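Local atomic coordinates of GCN5-related N-acetyltransferase (Kribbella flavida, PDB entry 4IUS), a protein that probably transfers an acyl group, such as acetyl from acetyl-CoA, to an amine acceptor, as a member of the GCN5-related N-acetyltransferase (GNAT) family. Residues A126-A131 and G161-I166. The protein carries 1 engineered substitution. Sequence-based numbering, arbitrary orientation.
Sequences AVVASA and GGAVLI
A126 and L165 form an antiparallel hydrogen-bonded pair: A126 N donates to L165 O at 3.0 Å, and L165 N returns a nearly straight bond to A126 O at 2.9 Å. Next along, V127 and V164 are a non-hydrogen-bonded pair with CA atoms 4.3 Å apart. V128 N then binds A163 O at 2.8 Å, reaching it from above the carbonyl plane, 35° out of it. Here the direct pairing stops. A water takes the next place: it donates to V128 O and accepts from A163 N.

V128 carries most of the apolar contact. Its CG1 is anti to the backbone N (chi1 165°). CG2 therefore lies beside that N and touches both A163 CB at 3.8 Å and L165 CG at 4.0 Å. V127 lies on the other face, with V164.

The segment 126-131 ends strand 123-127, an outermost strand of the mixed sheet, and turns into helix 131-141. This edge strand, helix and antiparallel return strand are consistent with the start of a GNAT fold. S130 is the N-cap, its OG bonded to E133 N. The helix covers the face of V128, A163 and L165, with E133 and Q134 against them. W178 of strand 171-179 meets V164 on the opposite face, where helix 202-216 packs Y209 and A210 on V164. Strand 161-168 thus lies between the edge strand and strand 171-179, with a helix on each face.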
loop_
_atom_site.group_PDB
_atom_site.type_symbol
_atom_site.label_atom_id
_atom_site.label_comp_id
_atom_site.label_asym_id
_atom_site.label_seq_id
_atom_site.Cartn_x
_atom_site.Cartn_y
_atom_site.Cartn_z
ATOM N N ALA A 126 -10.813 -13.148 -13.602
ATOM C CA ALA A 126 -10.629 -14.326 -12.800
ATOM C C ALA A 126 -9.682 -14.015 -11.646
ATOM O O ALA A 126 -8.632 -13.415 -11.835
ATOM C CB ALA A 126 -10.028 -15.456 -13.646
ATOM N N VAL A 127 -9.979 -14.515 -10.456
ATOM C CA VAL A 127 -9.080 -14.461 -9.331
ATOM C C VAL A 127 -7.836 -15.307 -9.649
ATOM O O VAL A 127 -7.927 -16.390 -10.232
ATOM C CB VAL A 127 -9.777 -14.989 -8.063
ATOM C CG1 VAL A 127 -9.950 -16.504 -8.137
ATOM C CG2 VAL A 127 -9.017 -14.574 -6.814
ATOM N N VAL A 128 -6.664 -14.836 -9.248
ATOM C CA VAL A 128 -5.421 -15.593 -9.381
ATOM C C VAL A 128 -5.492 -16.845 -8.513
ATOM O O VAL A 128 -5.825 -16.765 -7.332
ATOM C CB VAL A 128 -4.216 -14.738 -8.973
ATOM C CG1 VAL A 128 -2.982 -15.565 -8.755
ATOM C CG2 VAL A 128 -3.975 -13.685 -10.018
ATOM N N ALA A 129 -5.225 -18.006 -9.118
ATOM C CA ALA A 129 -5.380 -19.305 -8.481
ATOM C C ALA A 129 -4.184 -20.220 -8.720
ATOM O O ALA A 129 -4.296 -21.439 -8.520
ATOM C CB ALA A 129 -6.663 -19.944 -8.962
ATOM N N SER A 130 -3.040 -19.662 -9.038
ATOM C CA SER A 130 -1.834 -20.423 -9.213
ATOM C C SER A 130 -0.610 -19.516 -9.173
ATOM O O SER A 130 -0.703 -18.306 -9.375
ATOM C CB SER A 130 -1.851 -21.155 -10.545
ATOM O OG SER A 130 -1.707 -20.264 -11.627
ATOM N N ALA A 131 0.538 -20.126 -8.951
ATOM C CA ALA A 131 1.823 -19.469 -9.033
ATOM C C ALA A 131 2.008 -18.836 -10.407
ATOM O O ALA A 131 2.469 -17.714 -10.526
ATOM C CB ALA A 131 2.950 -20.445 -8.712
ATOM N N GLY A 161 -4.596 -12.236 1.411
ATOM C CA GLY A 161 -4.261 -11.470 0.232
ATOM C C GLY A 161 -4.648 -12.222 -1.024
ATOM O O GLY A 161 -4.893 -13.430 -1.013
ATOM N N GLY A 162 -4.599 -11.546 -2.145
ATOM C CA GLY A 162 -4.854 -12.163 -3.410
ATOM C C GLY A 162 -4.672 -11.199 -4.560
ATOM O O GLY A 162 -4.299 -10.060 -4.373
ATOM N N ALA A 163 -4.959 -11.685 -5.753
ATOM C CA ALA A 163 -4.854 -10.873 -6.940
ATOM C C ALA A 163 -5.882 -11.325 -7.958
ATOM O O ALA A 163 -6.432 -12.410 -7.838
ATOM C CB ALA A 163 -3.433 -10.863 -7.513
ATOM N N VAL A 164 -6.062 -10.506 -8.990
ATOM C CA VAL A 164 -6.994 -10.800 -10.081
ATOM C C VAL A 164 -6.306 -10.519 -11.419
ATOM O O VAL A 164 -5.409 -9.689 -11.490
ATOM C CB VAL A 164 -8.317 -9.985 -9.958
ATOM C CG1 VAL A 164 -8.934 -10.181 -8.576
ATOM C CG2 VAL A 164 -8.128 -8.520 -10.329
ATOM N N LEU A 165 -6.768 -11.215 -12.437
ATOM C CA LEU A 165 -6.407 -10.917 -13.811
ATOM C C LEU A 165 -7.659 -10.586 -14.589
ATOM O O LEU A 165 -8.669 -11.304 -14.536
ATOM C CB LEU A 165 -5.709 -12.143 -14.444
ATOM C CG LEU A 165 -4.319 -12.454 -13.857
ATOM C CD1 LEU A 165 -3.802 -13.785 -14.396
ATOM C CD2 LEU A 165 -3.305 -11.337 -14.122
ATOM N N ILE A 166 -7.557 -9.511 -15.355
ATOM C CA ILE A 166 -8.544 -9.132 -16.358
ATOM C C ILE A 166 -8.003 -9.643 -17.688
ATOM O O ILE A 166 -6.828 -9.383 -18.021
ATOM C CB ILE A 166 -8.746 -7.609 -16.411
ATOM C CG1 ILE A 166 -9.179 -7.047 -15.090
ATOM C CG2 ILE A 166 -9.664 -7.198 -17.552
ATOM C CD1 ILE A 166 -10.477 -7.571 -14.609
HETATM O O HOH W 1 -5.164 -14.723 -5.488
#